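Local coordinates for Two-component system response regulator/GGDEF domain protein (Aeromonas salmonicida, PDB 3LUF) that probably makes cyclic di-GMP from GTP through a GGDEF domain absent from this fragment, which holds its two receiver domains, at residues E126-D132 against I170-D176; A157-L161 against L187-L191; R137-M141 against H152-H156; Q143-L149 against L235-S240. All coordinates share one frame; numbering follows the deposited sequence. Where two conformers were deposited one is given.

Interaction 1. Residues E126-D132 against I170-D176. With MG (magnesium ion), chain F.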
loop_
_atom_site.group_PDB
_atom_site.type_symbol
_atom_site.label_atom_id
_atom_site.label_comp_id
_atom_site.label_asym_id
_atom_site.label_seq_id
_atom_site.Cartn_x
_atom_site.Cartn_y
_atom_site.Cartn_z
ATOM N N GLU B 126 -2.206 4.760 18.132
ATOM C CA GLU B 126 -1.787 6.175 18.082
ATOM C C GLU B 126 -0.917 6.435 16.846
ATOM O O GLU B 126 -0.002 5.653 16.525
ATOM C CB GLU B 126 -0.997 6.551 19.351
ATOM C CG GLU B 126 -1.834 6.340 20.613
ATOM C CD GLU B 126 -1.078 6.734 21.879
ATOM O OE1 GLU B 126 -0.550 7.864 21.910
ATOM O OE2 GLU B 126 -1.046 5.924 22.838
ATOM N N VAL B 127 -1.264 7.500 16.141
ATOM C CA VAL B 127 -0.553 7.904 14.941
ATOM C C VAL B 127 -0.161 9.370 15.011
ATOM O O VAL B 127 -0.717 10.130 15.801
ATOM C CB VAL B 127 -1.403 7.640 13.692
ATOM C CG1 VAL B 127 -1.865 6.215 13.651
ATOM C CG2 VAL B 127 -2.601 8.672 13.607
ATOM N N LEU B 128 0.804 9.773 14.180
ATOM C CA LEU B 128 1.301 11.149 14.235
ATOM C C LEU B 128 1.280 11.762 12.852
ATOM O O LEU B 128 1.756 11.146 11.887
ATOM C CB LEU B 128 2.737 11.168 14.786
ATOM C CG LEU B 128 3.539 12.485 14.763
ATOM C CD1 LEU B 128 2.825 13.628 15.520
ATOM C CD2 LEU B 128 4.987 12.286 15.270
ATOM N N VAL B 129 0.699 12.961 12.728
ATOM C CA VAL B 129 0.723 13.706 11.465
ATOM C C VAL B 129 1.719 14.865 11.610
ATOM O O VAL B 129 1.604 15.636 12.557
ATOM C CB VAL B 129 -0.682 14.309 11.096
ATOM C CG1 VAL B 129 -0.594 15.092 9.779
ATOM C CG2 VAL B 129 -1.728 13.203 11.000
ATOM N N VAL B 130 2.701 14.922 10.706
ATOM C CA VAL B 130 3.739 15.981 10.665
ATOM C C VAL B 130 3.579 16.771 9.373
ATOM O O VAL B 130 3.757 16.255 8.256
ATOM C CB VAL B 130 5.162 15.415 10.724
ATOM C CG1 VAL B 130 6.169 16.533 10.951
ATOM C CG2 VAL B 130 5.269 14.388 11.837
ATOM N N ASP B 131 3.267 18.050 9.526
ATOM C CA ASP B 131 2.895 18.892 8.401
ATOM C C ASP B 131 2.970 20.314 8.898
ATOM O O ASP B 131 2.412 20.621 9.936
ATOM C CB ASP B 131 1.434 18.605 8.007
ATOM C CG ASP B 131 1.011 19.302 6.718
ATOM O OD1 ASP B 131 1.630 20.320 6.327
ATOM O OD2 ASP B 131 0.052 18.823 6.080
ATOM N N ASP B 132 3.675 21.159 8.164
ATOM C CA ASP B 132 3.890 22.548 8.620
ATOM C C ASP B 132 2.744 23.509 8.282
ATOM O O ASP B 132 2.718 24.645 8.768
ATOM C CB ASP B 132 5.213 23.093 8.102
ATOM C CG ASP B 132 5.273 23.131 6.604
ATOM O OD1 ASP B 132 4.949 22.118 5.946
ATOM O OD2 ASP B 132 5.664 24.182 6.071
ATOM N N ILE B 170 3.080 5.613 19.761
ATOM C CA ILE B 170 2.788 6.058 18.355
ATOM C C ILE B 170 3.436 5.016 17.436
ATOM O O ILE B 170 4.626 4.718 17.600
ATOM C CB ILE B 170 3.318 7.471 18.067
ATOM C CG1 ILE B 170 2.444 8.520 18.779
ATOM C CG2 ILE B 170 3.343 7.752 16.545
ATOM C CD1 ILE B 170 3.064 9.949 18.858
ATOM N N ARG B 171 2.673 4.429 16.501
ATOM C CA ARG B 171 3.235 3.379 15.649
ATOM C C ARG B 171 3.308 3.765 14.174
ATOM O O ARG B 171 3.855 3.030 13.356
ATOM C CB ARG B 171 2.440 2.088 15.813
ATOM C CG ARG B 171 1.045 2.121 15.188
ATOM C CD ARG B 171 0.399 0.757 15.375
ATOM N NE ARG B 171 0.160 0.525 16.805
ATOM C CZ ARG B 171 -0.286 -0.621 17.312
ATOM N NH1 ARG B 171 -0.489 -1.672 16.505
ATOM N NH2 ARG B 171 -0.479 -0.724 18.633
ATOM N N LEU B 172 2.703 4.908 13.831
ATOM C CA LEU B 172 2.654 5.286 12.411
ATOM C C LEU B 172 2.779 6.799 12.338
ATOM O O LEU B 172 2.140 7.524 13.093
ATOM C CB LEU B 172 1.354 4.786 11.771
ATOM C CG LEU B 172 0.999 5.413 10.402
ATOM C CD1 LEU B 172 1.963 4.851 9.424
ATOM C CD2 LEU B 172 -0.428 5.125 9.961
ATOM N N VAL B 173 3.668 7.256 11.466
ATOM C CA VAL B 173 3.918 8.668 11.244
ATOM C C VAL B 173 3.665 8.971 9.776
ATOM O O VAL B 173 4.136 8.229 8.895
ATOM C CB VAL B 173 5.373 9.087 11.556
ATOM C CG1 VAL B 173 5.490 10.614 11.407
ATOM C CG2 VAL B 173 5.807 8.649 12.952
ATOM N N LEU B 174 2.897 10.042 9.512
ATOM C CA LEU B 174 2.727 10.579 8.166
ATOM C C LEU B 174 3.512 11.878 8.073
ATOM O O LEU B 174 3.324 12.774 8.881
ATOM C CB LEU B 174 1.245 10.828 7.864
ATOM C CG LEU B 174 0.278 9.623 7.939
ATOM C CD1 LEU B 174 -0.165 9.306 9.376
ATOM C CD2 LEU B 174 -0.954 9.976 7.155
ATOM N N VAL B 175 4.383 11.974 7.076
ATOM C CA VAL B 175 5.427 13.019 7.022
ATOM C C VAL B 175 5.358 13.845 5.743
ATOM O O VAL B 175 5.555 13.333 4.664
ATOM C CB VAL B 175 6.843 12.384 7.118
ATOM C CG1 VAL B 175 7.908 13.483 7.102
ATOM C CG2 VAL B 175 6.973 11.593 8.402
ATOM N N ASP B 176 5.111 15.139 5.911
ATOM C CA ASP B 176 5.178 16.125 4.846
ATOM C C ASP B 176 6.620 16.354 4.444
ATOM O O ASP B 176 7.490 16.572 5.299
ATOM C CB ASP B 176 4.579 17.433 5.390
ATOM C CG ASP B 176 4.608 18.577 4.386
ATOM O OD1 ASP B 176 4.502 18.339 3.168
ATOM O OD2 ASP B 176 4.745 19.728 4.855
HETATM MG MG MG F . 4.826 21.548 4.070
HETATM O O HOH W 1 -0.343 2.649 18.795
HETATM O O HOH W 2 2.726 21.648 4.283
HETATM O O HOH W 3 4.823 23.521 3.280
HETATM O O HOH W 4 4.478 20.722 2.155
#
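Leu128 meets Ile170 at the apolar centre, its CB resting 3.9 Å from Ile170 CG2, on one face of two neighbouring parallel strands. Beside them Val130 CG2 approaches Val173 CG1 at 3.8 Å, a contact to be taken as tentative because Val173 has two conformers. On the opposite face Val127 and Leu172 lie alongside each other, with Val127 CG1 4.0 Å from Leu172 CB. Strands 126-130 and 172-176 diverge by only 13°, joined by backbone bonds from Leu128 N to Leu172 O, Leu174 N to Leu128 O, Val130 N to Leu174 O and Asp176 N to Val130 O. At one end, Arg171 N donates to Glu126 O and a water accepts from both Glu126 N and Arg171 NE. The other end is the acidic pocket of a receiver domain. Asp132 OD1 and Asp176 OD2 each bind the magnesium ion at 2.0 Å; the shared cation lets these oxygens approach to 2.6 Å, with carboxylate planes 15° apart. Asp176 is the predicted phosphorylation site. Three waters and Tyr178 O complete the coordination; Asp131 OD1 accepts from one of those waters, and its OD2 is hydrogen-bonded to Ser136 OG. Strand 150-154 flanks 126-130 on its other edge, helices 134-145 and 232-248 cover the Val129 and Leu174 face, and helix 157-166 packs on Leu128 and Val130.

Interaction 2. Residues A157-L161 against L187-L191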
loop_
_atom_site.group_PDB
_atom_site.type_symbol
_atom_site.label_atom_id
_atom_site.label_comp_id
_atom_site.label_asym_id
_atom_site.label_seq_id
_atom_site.Cartn_x
_atom_site.Cartn_y
_atom_site.Cartn_z
ATOM N N ALA B 157 9.530 19.129 12.182
ATOM C CA ALA B 157 10.294 17.956 12.602
ATOM C C ALA B 157 10.680 18.002 14.056
ATOM O O ALA B 157 10.598 16.991 14.750
ATOM C CB ALA B 157 11.530 17.784 11.743
ATOM N N ARG B 158 11.118 19.174 14.514
ATOM C CA ARG B 158 11.477 19.325 15.918
ATOM C C ARG B 158 10.332 18.890 16.860
ATOM O O ARG B 158 10.540 18.096 17.780
ATOM C CB ARG B 158 11.942 20.770 16.129
ATOM C CG ARG B 158 12.344 21.182 17.485
ATOM C CD ARG B 158 12.784 22.677 17.395
ATOM N NE ARG B 158 13.878 22.878 16.428
ATOM C CZ ARG B 158 15.165 22.772 16.755
ATOM N NH1 ARG B 158 15.483 22.506 18.011
ATOM N NH2 ARG B 158 16.127 22.959 15.863
ATOM N N GLU B 159 9.114 19.373 16.607
ATOM C CA GLU B 159 7.963 18.980 17.404
ATOM C C GLU B 159 7.635 17.485 17.260
ATOM O O GLU B 159 7.292 16.855 18.247
ATOM C CB GLU B 159 6.729 19.829 17.060
ATOM C CG GLU B 159 5.502 19.440 17.869
ATOM C CD GLU B 159 4.362 20.445 17.776
ATOM O OE1 GLU B 159 4.154 21.047 16.691
ATOM O OE2 GLU B 159 3.674 20.614 18.811
ATOM N N ALA B 160 7.752 16.942 16.047
ATOM C CA ALA B 160 7.494 15.512 15.789
ATOM C C ALA B 160 8.363 14.659 16.682
ATOM O O ALA B 160 7.888 13.734 17.291
ATOM C CB ALA B 160 7.711 15.164 14.295
ATOM N N LEU B 161 9.659 14.971 16.749
ATOM C CA LEU B 161 10.577 14.200 17.575
ATOM C C LEU B 161 10.199 14.268 19.035
ATOM O O LEU B 161 10.187 13.251 19.708
ATOM C CB LEU B 161 12.008 14.685 17.389
ATOM C CG LEU B 161 12.587 14.470 15.983
ATOM C CD1 LEU B 161 13.690 15.460 15.651
ATOM C CD2 LEU B 161 13.068 12.974 15.716
ATOM N N LEU B 187 13.851 14.054 8.365
ATOM C CA LEU B 187 13.184 13.514 9.539
ATOM C C LEU B 187 13.126 11.991 9.427
ATOM O O LEU B 187 13.363 11.275 10.389
ATOM C CB LEU B 187 11.769 14.096 9.713
ATOM C CG LEU B 187 10.914 13.512 10.841
ATOM C CD1 LEU B 187 11.544 13.698 12.236
ATOM C CD2 LEU B 187 9.537 14.193 10.774
ATOM N N VAL B 188 12.765 11.492 8.256
ATOM C CA VAL B 188 12.725 10.030 8.106
ATOM C C VAL B 188 14.114 9.394 8.374
ATOM O O VAL B 188 14.219 8.388 9.066
ATOM C CB VAL B 188 12.175 9.663 6.724
ATOM C CG1 VAL B 188 12.322 8.210 6.478
ATOM C CG2 VAL B 188 10.689 10.067 6.676
ATOM N N ARG B 189 15.170 9.989 7.834
ATOM C CA ARG B 189 16.527 9.493 8.133
ATOM C C ARG B 189 16.809 9.443 9.652
ATOM O O ARG B 189 17.337 8.436 10.131
ATOM C CB ARG B 189 17.606 10.320 7.406
ATOM C CG ARG B 189 17.547 10.252 5.877
ATOM C CD ARG B 189 18.908 10.690 5.210
ATOM N NE ARG B 189 19.355 11.988 5.716
ATOM C CZ ARG B 189 18.902 13.167 5.288
ATOM N NH1 ARG B 189 17.983 13.240 4.309
ATOM N NH2 ARG B 189 19.365 14.281 5.849
HETATM N N MSE B 190 16.446 10.495 10.404
HETATM C CA MSE B 190 16.650 10.506 11.840
HETATM C C MSE B 190 15.888 9.369 12.524
HETATM O O MSE B 190 16.408 8.673 13.415
HETATM C CB MSE B 190 16.234 11.865 12.426
HETATM C CG MSE B 190 17.223 12.940 12.043
HETATM SE SE MSE B 190 16.755 14.575 13.000
HETATM C CE MSE B 190 16.991 13.979 14.781
ATOM N N LEU B 191 14.626 9.197 12.116
ATOM C CA LEU B 191 13.772 8.204 12.724
ATOM C C LEU B 191 14.336 6.811 12.478
ATOM O O LEU B 191 14.364 5.956 13.370
ATOM C CB LEU B 191 12.303 8.319 12.204
ATOM C CG LEU B 191 11.585 9.591 12.670
ATOM C CD1 LEU B 191 10.158 9.606 12.096
ATOM C CD2 LEU B 191 11.526 9.696 14.207
#
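Leu187 fills the buried inner part of this helix-helix contact, with its two methyls dividing the work between Ala157, Ala160 and Leu161. Its CG stands anti to the backbone N (chi1 175°), which carries the branch across toward helix 157-166. There CD1 meets Ala157 CB at 4.1 Å and Leu161 CD2 at 3.9 Å, while CD2 reaches Ala160 CB at 4.1 Å. The small alanines leave room for the longer leucine to lie against helix 157-166, and Leu161 and Leu187 overlap along their lengths, running opposite ways. One turn on from Leu187, Leu191 CD2 also touches Leu161 CD2 at 3.9 Å, so one methyl of Leu161 serves two leucines of the other helix. Leu187, Leu191 and the two alanines are buried; Ala160 and Leu187 continue onto Val130 of the sheet, and Leu191 onto Ile202.

The solvent side has fewer partners, though its one approach is close. Leu161 turns its other methyl, CD1, to the selenomethionine at Met190, whose CE lies 3.7 Å away; the two chains cross at about a right angle. A bend at the last torsion of Met190 (chi3 62°) brings this methyl back over Leu161, although the residue as a whole is exposed. No hydrogen bond spans the contact, which is wholly apolar. The axes of the two short segments come within 11.2 Å and are inclined by 25°, so they run roughly parallel, joined mainly by leucine side chains. Such side-by-side helices on one face of a central parallel sheet are characteristic of the CheY-like receiver fold.

Interaction 3. Residues R137-M141 against H152-H156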
loop_
_atom_site.group_PDB
_atom_site.type_symbol
_atom_site.label_atom_id
_atom_site.label_comp_id
_atom_site.label_asym_id
_atom_site.label_seq_id
_atom_site.Cartn_x
_atom_site.Cartn_y
_atom_site.Cartn_z
ATOM N N ARG B 137 -2.587 20.007 7.673
ATOM C CA ARG B 137 -2.372 19.211 8.889
ATOM C C ARG B 137 -3.704 18.859 9.559
ATOM O O ARG B 137 -3.943 17.696 9.909
ATOM C CB ARG B 137 -1.428 19.908 9.896
ATOM C CG ARG B 137 -1.155 19.102 11.178
ATOM C CD ARG B 137 -0.057 19.751 12.016
ATOM N NE ARG B 137 -0.525 20.968 12.679
ATOM C CZ ARG B 137 -0.235 22.223 12.315
ATOM N NH1 ARG B 137 0.559 22.509 11.284
ATOM N NH2 ARG B 137 -0.773 23.224 13.016
ATOM N N HIS B 138 -4.572 19.861 9.728
ATOM C CA HIS B 138 -5.886 19.624 10.353
ATOM C C HIS B 138 -6.834 18.782 9.498
ATOM O O HIS B 138 -7.635 18.017 10.034
ATOM C CB HIS B 138 -6.531 20.950 10.794
ATOM C CG HIS B 138 -5.899 21.536 12.020
ATOM N ND1 HIS B 138 -6.431 22.612 12.700
ATOM C CD2 HIS B 138 -4.770 21.189 12.688
ATOM C CE1 HIS B 138 -5.661 22.895 13.736
ATOM N NE2 HIS B 138 -4.649 22.045 13.753
ATOM N N ARG B 139 -6.726 18.910 8.183
ATOM C CA ARG B 139 -7.550 18.112 7.294
ATOM C C ARG B 139 -7.169 16.638 7.431
ATOM O O ARG B 139 -8.035 15.771 7.530
ATOM C CB ARG B 139 -7.389 18.564 5.839
ATOM C CG ARG B 139 -8.140 17.678 4.863
ATOM C CD ARG B 139 -8.171 18.229 3.451
ATOM N NE ARG B 139 -6.856 18.193 2.816
ATOM C CZ ARG B 139 -6.147 19.276 2.485
ATOM N NH1 ARG B 139 -6.616 20.502 2.727
ATOM N NH2 ARG B 139 -4.965 19.135 1.899
ATOM N N THR B 140 -5.863 16.368 7.462
ATOM C CA THR B 140 -5.393 14.995 7.524
ATOM C C THR B 140 -5.759 14.400 8.877
ATOM O O THR B 140 -6.187 13.244 8.949
ATOM C CB THR B 140 -3.865 14.937 7.296
ATOM O OG1 THR B 140 -3.583 15.445 5.997
ATOM C CG2 THR B 140 -3.358 13.528 7.358
HETATM N N MSE B 141 -5.564 15.187 9.934
HETATM C CA MSE B 141 -5.953 14.806 11.294
HETATM C C MSE B 141 -7.433 14.487 11.385
HETATM O O MSE B 141 -7.807 13.472 11.951
HETATM C CB MSE B 141 -5.577 15.879 12.310
HETATM C CG MSE B 141 -4.091 15.875 12.619
HETATM SE SE MSE B 141 -3.841 17.401 13.781
HETATM C CE MSE B 141 -4.885 16.679 15.248
ATOM N N HIS B 152 -2.070 12.355 16.957
ATOM C CA HIS B 152 -1.236 13.408 17.485
ATOM C C HIS B 152 -0.817 14.307 16.323
ATOM O O HIS B 152 -0.746 13.876 15.192
ATOM C CB HIS B 152 0.038 12.814 18.081
ATOM C CG HIS B 152 -0.196 11.863 19.213
ATOM N ND1 HIS B 152 -0.056 12.238 20.534
ATOM C CD2 HIS B 152 -0.511 10.551 19.222
ATOM C CE1 HIS B 152 -0.304 11.200 21.308
ATOM N NE2 HIS B 152 -0.592 10.161 20.540
ATOM N N GLU B 153 -0.502 15.565 16.607
ATOM C CA GLU B 153 -0.058 16.468 15.547
ATOM C C GLU B 153 1.277 17.158 15.860
ATOM O O GLU B 153 1.633 17.384 17.037
ATOM C CB GLU B 153 -1.144 17.517 15.189
ATOM C CG GLU B 153 -1.423 18.516 16.313
ATOM C CD GLU B 153 -2.273 19.735 15.899
ATOM O OE1 GLU B 153 -2.035 20.358 14.824
ATOM O OE2 GLU B 153 -3.176 20.069 16.695
ATOM N N ALA B 154 1.986 17.481 14.802
ATOM C CA ALA B 154 3.263 18.174 14.869
ATOM C C ALA B 154 3.421 19.098 13.672
ATOM O O ALA B 154 3.205 18.722 12.506
ATOM C CB ALA B 154 4.440 17.156 14.940
ATOM N N SER B 155 3.843 20.324 13.955
ATOM C CA SER B 155 3.932 21.341 12.902
ATOM C C SER B 155 5.307 21.422 12.254
ATOM O O SER B 155 5.512 22.160 11.295
ATOM C CB SER B 155 3.516 22.722 13.444
ATOM O OG SER B 155 2.383 22.616 14.283
ATOM N N HIS B 156 6.252 20.644 12.766
ATOM C CA HIS B 156 7.597 20.599 12.187
ATOM C C HIS B 156 8.365 19.410 12.751
ATOM O O HIS B 156 7.891 18.748 13.663
ATOM C CB HIS B 156 8.370 21.908 12.399
ATOM C CG HIS B 156 8.275 22.469 13.781
ATOM N ND1 HIS B 156 8.776 21.822 14.890
ATOM C CD2 HIS B 156 7.779 23.652 14.228
ATOM C CE1 HIS B 156 8.575 22.569 15.965
ATOM N NE2 HIS B 156 7.969 23.686 15.590
#
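The helix turn bearing Arg137 and Met141 runs almost antiparallel to strand 152-154, at 163° and with the axes 9.6 Å apart. Glu153 is the hub of the contact. Its CG lies between the backbone N and the carbonyl carbon (chi1 67°), and the extended chain beyond it carries the carboxylate toward the helix. Glu153 OE1 receives Arg137 NE in a 2.7 Å salt bridge, nearly straight at 170° and in the guanidinium plane at its edge. A second, weak bond reaches this OE1 from His138 NE2 (3.3 Å), at the ring edge. One carboxylate oxygen thus serves two basic side chains, which should favour its charged state. In one of its two conformers Ser155 places OG over the centre of one face of the Arg137 guanidinium, 3.3 Å above it, without a hydrogen bond. Met141, a selenomethionine, crosses the aliphatic part of Glu153 at about a right angle, with Met141 CE 3.8 Å from Glu153 CB. Arg137 NH1 bonds Asp131 O, fixing the guanidinium beside the metal-binding Asp132. Strand 126-130, helix 134-145 and strand 150-154 form a beta-alpha-beta crossover of the receiver domain, and the salt bridge ties its helix to its second strand.

Interaction 4. Residues Q143-L149 against L235-S240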
loop_
_atom_site.group_PDB
_atom_site.type_symbol
_atom_site.label_atom_id
_atom_site.label_comp_id
_atom_site.label_asym_id
_atom_site.label_seq_id
_atom_site.Cartn_x
_atom_site.Cartn_y
_atom_site.Cartn_z
ATOM N N GLN B 143 -9.422 13.510 8.958
ATOM C CA GLN B 143 -9.644 12.289 8.178
ATOM C C GLN B 143 -9.235 11.078 9.033
ATOM O O GLN B 143 -9.940 10.101 9.099
ATOM C CB GLN B 143 -8.870 12.339 6.855
ATOM C CG GLN B 143 -9.488 13.276 5.779
ATOM C CD GLN B 143 -8.560 13.610 4.588
ATOM O OE1 GLN B 143 -7.331 13.507 4.666
ATOM N NE2 GLN B 143 -9.162 14.070 3.497
ATOM N N LEU B 144 -8.081 11.148 9.700
ATOM C CA LEU B 144 -7.652 10.028 10.537
ATOM C C LEU B 144 -8.523 9.817 11.775
ATOM O O LEU B 144 -8.715 8.686 12.226
ATOM C CB LEU B 144 -6.172 10.194 10.935
ATOM C CG LEU B 144 -5.183 10.269 9.770
ATOM C CD1 LEU B 144 -3.817 10.717 10.252
ATOM C CD2 LEU B 144 -5.025 8.928 9.065
ATOM N N ARG B 145 -9.062 10.905 12.325
ATOM C CA ARG B 145 -9.965 10.808 13.477
ATOM C C ARG B 145 -11.295 10.129 13.077
ATOM O O ARG B 145 -11.917 9.471 13.914
ATOM C CB ARG B 145 -10.192 12.161 14.145
ATOM C CG ARG B 145 -8.976 12.608 14.920
ATOM C CD ARG B 145 -9.144 13.899 15.694
ATOM N NE ARG B 145 -7.989 14.001 16.590
ATOM C CZ ARG B 145 -7.513 15.131 17.091
ATOM N NH1 ARG B 145 -8.090 16.300 16.794
ATOM N NH2 ARG B 145 -6.452 15.088 17.884
ATOM N N LYS B 146 -11.660 10.232 11.802
ATOM C CA LYS B 146 -12.833 9.502 11.249
ATOM C C LYS B 146 -12.518 8.036 10.929
ATOM O O LYS B 146 -13.378 7.281 10.474
ATOM C CB LYS B 146 -13.300 10.140 9.966
ATOM C CG LYS B 146 -13.957 11.491 10.147
ATOM C CD LYS B 146 -15.068 11.665 9.148
ATOM C CE LYS B 146 -14.519 11.592 7.744
ATOM N NZ LYS B 146 -15.624 11.341 6.778
ATOM N N GLN B 147 -11.269 7.639 11.099
ATOM C CA GLN B 147 -10.925 6.236 11.084
ATOM C C GLN B 147 -10.863 5.723 12.549
ATOM O O GLN B 147 -10.409 4.616 12.792
ATOM C CB GLN B 147 -9.592 6.000 10.341
ATOM C CG GLN B 147 -9.591 6.399 8.846
ATOM C CD GLN B 147 -8.209 6.353 8.198
ATOM O OE1 GLN B 147 -7.447 5.396 8.363
ATOM N NE2 GLN B 147 -7.902 7.377 7.407
ATOM N N LEU B 148 -11.302 6.543 13.504
ATOM C CA LEU B 148 -11.263 6.261 14.946
ATOM C C LEU B 148 -9.858 6.123 15.569
ATOM O O LEU B 148 -9.714 5.639 16.701
ATOM C CB LEU B 148 -12.155 5.052 15.309
ATOM C CG LEU B 148 -13.640 5.217 14.912
ATOM C CD1 LEU B 148 -14.358 3.969 15.340
ATOM C CD2 LEU B 148 -14.286 6.473 15.587
ATOM N N LEU B 149 -8.843 6.617 14.865
ATOM C CA LEU B 149 -7.491 6.587 15.394
ATOM C C LEU B 149 -7.286 7.685 16.451
ATOM O O LEU B 149 -7.994 8.693 16.471
ATOM C CB LEU B 149 -6.481 6.786 14.252
ATOM C CG LEU B 149 -6.404 5.639 13.236
ATOM C CD1 LEU B 149 -5.854 6.158 11.920
ATOM C CD2 LEU B 149 -5.513 4.533 13.773
ATOM N N LEU B 235 -6.150 7.976 1.524
ATOM C CA LEU B 235 -5.448 8.084 2.805
ATOM C C LEU B 235 -5.843 6.922 3.701
ATOM O O LEU B 235 -4.974 6.259 4.265
ATOM C CB LEU B 235 -5.738 9.433 3.519
ATOM C CG LEU B 235 -5.184 9.510 4.954
ATOM C CD1 LEU B 235 -3.665 9.512 4.984
ATOM C CD2 LEU B 235 -5.747 10.723 5.654
ATOM N N GLN B 236 -7.149 6.695 3.847
ATOM C CA GLN B 236 -7.645 5.561 4.621
ATOM C C GLN B 236 -7.063 4.235 4.182
ATOM O O GLN B 236 -6.639 3.467 5.022
ATOM C CB GLN B 236 -9.173 5.482 4.595
ATOM C CG GLN B 236 -9.733 4.219 5.261
ATOM C CD GLN B 236 -11.253 4.308 5.486
ATOM O OE1 GLN B 236 -11.735 4.226 6.622
ATOM N NE2 GLN B 236 -11.993 4.539 4.412
ATOM N N CYS B 237 -7.047 3.971 2.866
ATOM C CA CYS B 237 -6.519 2.713 2.327
ATOM C C CYS B 237 -5.046 2.551 2.710
ATOM O O CYS B 237 -4.639 1.487 3.169
ATOM C CB CYS B 237 -6.647 2.714 0.797
ATOM S SG CYS B 237 -5.960 1.320 -0.022
ATOM N N ARG B 238 -4.261 3.606 2.522
ATOM C CA ARG B 238 -2.818 3.493 2.829
ATOM C C ARG B 238 -2.553 3.249 4.323
ATOM O O ARG B 238 -1.673 2.440 4.703
ATOM C CB ARG B 238 -2.099 4.779 2.423
ATOM C CG ARG B 238 -2.074 5.001 0.937
ATOM C CD ARG B 238 -0.813 4.387 0.278
ATOM N NE ARG B 238 -0.635 2.957 0.512
ATOM C CZ ARG B 238 -1.309 1.987 -0.111
ATOM N NH1 ARG B 238 -2.265 2.294 -0.987
ATOM N NH2 ARG B 238 -1.054 0.712 0.175
ATOM N N VAL B 239 -3.286 3.997 5.144
ATOM C CA VAL B 239 -3.141 3.890 6.580
ATOM C C VAL B 239 -3.540 2.495 6.998
ATOM O O VAL B 239 -2.769 1.823 7.682
ATOM C CB VAL B 239 -3.896 4.984 7.330
ATOM C CG1 VAL B 239 -4.019 4.613 8.842
ATOM C CG2 VAL B 239 -3.189 6.308 7.152
ATOM N N SER B 240 -4.691 2.004 6.516
ATOM C CA SER B 240 -5.107 0.652 6.904
ATOM C C SER B 240 -4.082 -0.401 6.505
ATOM O O SER B 240 -3.735 -1.279 7.305
ATOM C CB SER B 240 -6.479 0.301 6.312
ATOM O OG SER B 240 -7.390 1.216 6.853
HETATM O O HOH W 5 -7.876 2.822 8.905
#
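Gln147 and Gln236 bring the backbones closest, with their CA atoms 7.3 Å apart, where the end of helix 134-145 passes through a type I turn (Arg145 to Leu148) beside helix 232-248. These are the first and last helices of the second CheY-like receiver domain, neighbours on one face of its sheet. Leu144 CD2 occupies the apolar middle, 3.7 Å from Val239 CG2 and 3.9 Å from Leu235 CD2. Leu149 CD1 meets Val239 CG1 tip to tip. Leu235 CD2 lies 3.4 Å from Gln143 OE1, off the oxygen end of the amide and oblique to its plane; this OE1 is buried without a polar partner in the model. Leu144, Leu235 and Val239 continue onto the sheet strands 126-130 and 172-176. The extended Gln147 chain, CG anti to the carbonyl carbon (chi1 -62°), crosses obliquely over helix 232-248: NE2 approaches Gln236 CA at 3.3 Å, and OE1 lies 3.5 Å from Val239 CG1. The two glutamine amide planes are inclined by 53°, and Gln236 NE2 bonds elsewhere, to Asp99 of the first receiver domain. At the Ser240 side a water links the segments, donating to Gln147 OE1 at 2.7 Å and bonding to Ser240 OG at 2.7 Å.

All four contacts belong to the second receiver domain and are organised round its five-stranded parallel sheet. Interaction 1 forms the sheet core and ends at the magnesium site. Interaction 2 lies on one face, centres about 10 Å apart, touching through Val130 and Ala160; interaction 4 lies on the other, centres about 12 Å apart, through Leu174 and Leu235. Interaction 3, its centre about 7 Å from that of interaction 1, shares helix 134-145 with interaction 4. Interactions 2 and 4 do not touch, their nearest atoms about 12 Å apart. Along the chain interaction 3 closes before interaction 2 opens. Elements distant in sequence thus pack on both faces of one sheet, whose C-terminal strand ends carry the metal site.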